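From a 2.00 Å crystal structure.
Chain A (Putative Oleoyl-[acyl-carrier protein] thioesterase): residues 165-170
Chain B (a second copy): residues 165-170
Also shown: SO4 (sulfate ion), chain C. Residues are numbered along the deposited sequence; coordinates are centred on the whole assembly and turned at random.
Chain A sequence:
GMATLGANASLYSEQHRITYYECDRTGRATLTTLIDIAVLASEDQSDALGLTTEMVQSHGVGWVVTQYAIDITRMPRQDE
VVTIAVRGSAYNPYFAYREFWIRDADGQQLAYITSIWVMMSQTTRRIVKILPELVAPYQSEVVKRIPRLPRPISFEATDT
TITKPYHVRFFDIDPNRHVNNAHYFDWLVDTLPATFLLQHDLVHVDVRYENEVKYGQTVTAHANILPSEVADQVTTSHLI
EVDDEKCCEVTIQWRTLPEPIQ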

ATOM      1  N   PRO A 165     -12.894  -2.659  15.058  1.00 38.06           N
ATOM      2  CA  PRO A 165     -11.597  -3.199  15.435  1.00 38.14           C
ATOM      3  C   PRO A 165     -10.715  -3.432  14.185  1.00 37.19           C
ATOM      4  O   PRO A 165     -11.240  -3.670  13.085  1.00 37.11           O
ATOM      5  CB  PRO A 165     -11.961  -4.524  16.098  1.00 37.85           C
ATOM      6  CG  PRO A 165     -13.132  -4.991  15.340  1.00 38.53           C
ATOM      7  CD  PRO A 165     -13.883  -3.755  14.920  1.00 37.97           C
ATOM      8  N   TYR A 166      -9.401  -3.286  14.358  1.00 36.25           N
ATOM      9  CA  TYR A 166      -8.396  -3.546  13.310  1.00 36.38           C
ATOM     10  C   TYR A 166      -7.190  -4.224  13.957  1.00 37.00           C
ATOM     11  O   TYR A 166      -6.767  -3.800  15.030  1.00 39.78           O
ATOM     12  CB  TYR A 166      -7.929  -2.271  12.598  1.00 35.57           C
ATOM     13  CG  TYR A 166      -9.020  -1.496  11.901  1.00 37.14           C
ATOM     14  CD1 TYR A 166      -9.364  -1.786  10.568  1.00 38.40           C
ATOM     15  CD2 TYR A 166      -9.734  -0.469  12.567  1.00 32.72           C
ATOM     16  CE1 TYR A 166     -10.392  -1.072   9.890  1.00 36.13           C
ATOM     17  CE2 TYR A 166     -10.770   0.258  11.898  1.00 34.39           C
ATOM     18  CZ  TYR A 166     -11.088  -0.051  10.562  1.00 37.18           C
ATOM     19  OH  TYR A 166     -12.079   0.640   9.918  1.00 36.68           O
ATOM     20  N   HIS A 167      -6.664  -5.268  13.321  1.00 38.01           N
ATOM     21  CA  HIS A 167      -5.476  -5.991  13.806  1.00 38.12           C
ATOM     22  C   HIS A 167      -4.284  -5.439  13.044  1.00 37.75           C
ATOM     23  O   HIS A 167      -4.401  -5.147  11.839  1.00 39.84           O
ATOM     24  CB  HIS A 167      -5.625  -7.486  13.618  1.00 39.62           C
ATOM     25  CG  HIS A 167      -6.743  -8.070  14.413  1.00 44.47           C
ATOM     26  ND1 HIS A 167      -8.056  -8.008  14.001  1.00 53.60           N
ATOM     27  CD2 HIS A 167      -6.746  -8.738  15.590  1.00 50.59           C
ATOM     28  CE1 HIS A 167      -8.823  -8.610  14.893  1.00 53.21           C
ATOM     29  NE2 HIS A 167      -8.053  -9.062  15.867  1.00 54.12           N
ATOM     30  N   VAL A 168      -3.154  -5.276  13.748  1.00 36.63           N
ATOM     31  CA  VAL A 168      -1.910  -4.752  13.171  1.00 35.49           C
ATOM     32  C   VAL A 168      -1.306  -5.920  12.398  1.00 33.97           C
ATOM     33  O   VAL A 168      -0.983  -6.946  12.989  1.00 34.38           O
ATOM     34  CB  VAL A 168      -0.927  -4.203  14.229  1.00 37.09           C
ATOM     35  CG1 VAL A 168       0.355  -3.674  13.569  1.00 33.10           C
ATOM     36  CG2 VAL A 168      -1.596  -3.088  15.035  1.00 36.69           C
ATOM     37  N   ARG A 169      -1.198  -5.753  11.085  1.00 33.88           N
ATOM     38  CA  ARG A 169      -0.673  -6.790  10.184  1.00 34.58           C
ATOM     39  C   ARG A 169       0.823  -6.718  10.050  1.00 35.63           C
ATOM     40  O   ARG A 169       1.438  -5.700  10.412  1.00 34.24           O
ATOM     41  CB  ARG A 169      -1.271  -6.637   8.788  1.00 34.80           C
ATOM     42  CG  ARG A 169      -2.745  -6.800   8.778  1.00 37.09           C
ATOM     43  CD  ARG A 169      -3.331  -6.430   7.460  1.00 39.90           C
ATOM     44  NE  ARG A 169      -4.774  -6.558   7.569  1.00 39.80           N
ATOM     45  CZ  ARG A 169      -5.679  -6.082   6.715  1.00 36.91           C
ATOM     46  NH1 ARG A 169      -5.351  -5.461   5.586  1.00 42.93           N
ATOM     47  NH2 ARG A 169      -6.961  -6.278   7.009  1.00 39.34           N
ATOM     48  N   PHE A 170       1.395  -7.803   9.506  1.00 35.64           N
ATOM     49  CA  PHE A 170       2.830  -7.895   9.226  1.00 37.16           C
ATOM     50  C   PHE A 170       3.230  -6.765   8.261  1.00 36.59           C
ATOM     51  O   PHE A 170       4.139  -6.014   8.598  1.00 34.41           O
ATOM     52  CB  PHE A 170       3.215  -9.257   8.644  1.00 37.85           C
ATOM     53  CG  PHE A 170       4.684  -9.419   8.401  1.00 37.36           C
ATOM     54  CD1 PHE A 170       5.556  -9.629   9.481  1.00 40.89           C
ATOM     55  CD2 PHE A 170       5.207  -9.397   7.087  1.00 39.14           C
ATOM     56  CE1 PHE A 170       6.961  -9.805   9.267  1.00 43.96           C
ATOM     57  CE2 PHE A 170       6.601  -9.566   6.851  1.00 41.12           C
ATOM     58  CZ  PHE A 170       7.483  -9.771   7.945  1.00 41.41           C
TER
ATOM     59  N   PRO B 165      -9.588 -13.860  10.905  1.00 39.57           N
ATOM     60  CA  PRO B 165     -10.599 -13.127  10.146  1.00 38.77           C
ATOM     61  C   PRO B 165     -10.017 -11.778   9.671  1.00 37.96           C
ATOM     62  O   PRO B 165      -9.130 -11.210  10.331  1.00 39.12           O
ATOM     63  CB  PRO B 165     -11.711 -12.910  11.174  1.00 39.51           C
ATOM     64  CG  PRO B 165     -10.999 -12.767  12.456  1.00 39.52           C
ATOM     65  CD  PRO B 165      -9.756 -13.610  12.357  1.00 39.10           C
ATOM     66  N   TYR B 166     -10.475 -11.321   8.509  1.00 35.71           N
ATOM     67  CA  TYR B 166     -10.101 -10.015   7.926  1.00 35.27           C
ATOM     68  C   TYR B 166     -11.365  -9.364   7.375  1.00 34.72           C
ATOM     69  O   TYR B 166     -12.210 -10.058   6.796  1.00 35.14           O
ATOM     70  CB  TYR B 166      -9.067 -10.135   6.815  1.00 34.76           C
ATOM     71  CG  TYR B 166      -7.749 -10.697   7.255  1.00 36.02           C
ATOM     72  CD1 TYR B 166      -6.728  -9.847   7.732  1.00 35.36           C
ATOM     73  CD2 TYR B 166      -7.495 -12.085   7.209  1.00 33.13           C
ATOM     74  CE1 TYR B 166      -5.468 -10.364   8.156  1.00 34.65           C
ATOM     75  CE2 TYR B 166      -6.231 -12.615   7.626  1.00 31.71           C
ATOM     76  CZ  TYR B 166      -5.240 -11.752   8.098  1.00 34.21           C
ATOM     77  OH  TYR B 166      -4.044 -12.264   8.497  1.00 35.30           O
ATOM     78  N   HIS B 167     -11.483  -8.053   7.569  1.00 35.27           N
ATOM     79  CA  HIS B 167     -12.607  -7.250   7.083  1.00 36.18           C
ATOM     80  C   HIS B 167     -12.110  -6.505   5.848  1.00 34.63           C
ATOM     81  O   HIS B 167     -10.970  -6.006   5.842  1.00 34.99           O
ATOM     82  CB  HIS B 167     -13.091  -6.293   8.161  1.00 37.59           C
ATOM     83  CG  HIS B 167     -13.604  -6.990   9.382  1.00 42.77           C
ATOM     84  ND1 HIS B 167     -12.774  -7.419  10.396  1.00 46.46           N
ATOM     85  CD2 HIS B 167     -14.859  -7.341   9.747  1.00 47.27           C
ATOM     86  CE1 HIS B 167     -13.498  -8.005  11.334  1.00 50.68           C
ATOM     87  NE2 HIS B 167     -14.767  -7.970  10.964  1.00 48.65           N
ATOM     88  N   VAL B 168     -12.956  -6.439   4.812  1.00 33.79           N
ATOM     89  CA  VAL B 168     -12.632  -5.754   3.550  1.00 32.34           C
ATOM     90  C   VAL B 168     -12.803  -4.252   3.826  1.00 31.81           C
ATOM     91  O   VAL B 168     -13.880  -3.826   4.248  1.00 31.31           O
ATOM     92  CB  VAL B 168     -13.516  -6.210   2.367  1.00 33.63           C
ATOM     93  CG1 VAL B 168     -13.135  -5.488   1.068  1.00 31.24           C
ATOM     94  CG2 VAL B 168     -13.387  -7.704   2.173  1.00 31.78           C
ATOM     95  N   ARG B 169     -11.736  -3.486   3.596  1.00 30.50           N
ATOM     96  CA  ARG B 169     -11.700  -2.030   3.837  1.00 31.21           C
ATOM     97  C   ARG B 169     -12.049  -1.211   2.617  1.00 31.76           C
ATOM     98  O   ARG B 169     -12.059  -1.733   1.499  1.00 32.01           O
ATOM     99  CB  ARG B 169     -10.310  -1.603   4.281  1.00 31.66           C
ATOM    100  CG  ARG B 169      -9.911  -2.209   5.558  1.00 31.64           C
ATOM    101  CD  ARG B 169      -8.485  -1.941   5.824  1.00 38.15           C
ATOM    102  NE  ARG B 169      -8.123  -2.627   7.043  1.00 33.97           N
ATOM    103  CZ  ARG B 169      -6.888  -2.921   7.437  1.00 34.90           C
ATOM    104  NH1 ARG B 169      -5.797  -2.598   6.741  1.00 43.12           N
ATOM    105  NH2 ARG B 169      -6.763  -3.582   8.577  1.00 40.50           N
ATOM    106  N   PHE B 170     -12.308   0.084   2.853  1.00 32.62           N
ATOM    107  CA  PHE B 170     -12.626   1.051   1.795  1.00 32.12           C
ATOM    108  C   PHE B 170     -11.456   1.133   0.796  1.00 33.57           C
ATOM    109  O   PHE B 170     -11.706   0.971  -0.400  1.00 34.54           O
ATOM    110  CB  PHE B 170     -12.987   2.435   2.355  1.00 32.10           C
ATOM    111  CG  PHE B 170     -13.344   3.433   1.298  1.00 28.94           C
ATOM    112  CD1 PHE B 170     -14.606   3.380   0.677  1.00 31.14           C
ATOM    113  CD2 PHE B 170     -12.424   4.431   0.904  1.00 31.32           C
ATOM    114  CE1 PHE B 170     -14.962   4.309  -0.333  1.00 27.98           C
ATOM    115  CE2 PHE B 170     -12.757   5.376  -0.103  1.00 30.70           C
ATOM    116  CZ  PHE B 170     -14.032   5.318  -0.726  1.00 31.22           C
TER
HETATM  117  S   SO4 C 262      -8.860  -6.668  10.398  1.00 52.00           S
HETATM  118  O1  SO4 C 262      -9.322  -6.787   9.032  1.00 45.30           O
HETATM  119  O2  SO4 C 262      -8.120  -7.867  10.783  1.00 57.74           O
HETATM  120  O3  SO4 C 262      -7.976  -5.549  10.567  1.00 45.91           O
HETATM  121  O4  SO4 C 262     -10.019  -6.495  11.273  1.00 59.05           O
HETATM  122  O   HOH W   1      -3.784  -3.562   9.758  1.00 22.24           O
HETATM  123  O   HOH W   2      -8.798  -5.567   4.396  1.00 24.31           O

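What do the first residues of chain B bring to this contact? P165(B) makes no close contact with the other stretch, and Y166(B) makes the first real approach. The CA-to-CB bond of Y166(B) points sideways, yet with chi1 in the m well the ring comes round so that its CD1 lies 3.6 Å from NH2 of R169(A). That nitrogen sits at the ring's edge, near its plane, so this is packing against the rim of the aromatic ring rather than a cation over its face. The hydroxyl of Y166(B) is hydrogen-bonded elsewhere in the structure.

How does H167(B) take part if no hydrogen bond joins the two stretches directly? It works through a sulfate ion, probably from the crystallisation liquor. The backbone N of H167(B) donates to sulfate O1 at 2.9 Å along an almost straight line, and its ND1 donates to O4 at 3.0 Å. Chain A answers in kind: H167(A) N reaches O3 at 3.1 Å and H167(A) ND1 reaches O2 at 3.2 Å, so one anion is held by backbone and imidazole from both copies. The carbonyl of H167(B) looks to R169(A) instead, through water. Its O is 4.2 Å from NH2 of R169(A), too far for a direct bond, and water 2 fills the gap, donating to H167(B) O at 2.6 Å and accepting from R169(A) NH2 at 3.3 Å.

Does V168(B) contribute? Its CA-to-CB bond points away, and its side chain stays out of contact with the other stretch, so the chain passes through this position without contact.

Why can R169(B) lie against another arginine? Its extended side chain, m at chi1 and t at chi2 and chi3, carries the guanidinium flat onto that of R169(A), with centres 3.5 Å apart and planes only 4° from parallel. NH1 of R169(B) is 3.1 Å from NH1 of R169(A), but both are donors of like charge, so this close approach is no hydrogen bond. Stacking face to face leaves the edges free for acceptors. The nearby sulfate supplies negative charge: R169(B) NH2 makes a weak hydrogen bond to O3 at 3.0 Å, and R169(A) NH2 a weak one to O1 at 3.2 Å. R169(B) NH2 also lies 3.7 Å from CD1 of Y166(A), and it donates to water 1 at 3.2 Å, repeating the tyrosine and water contacts made by R169(A).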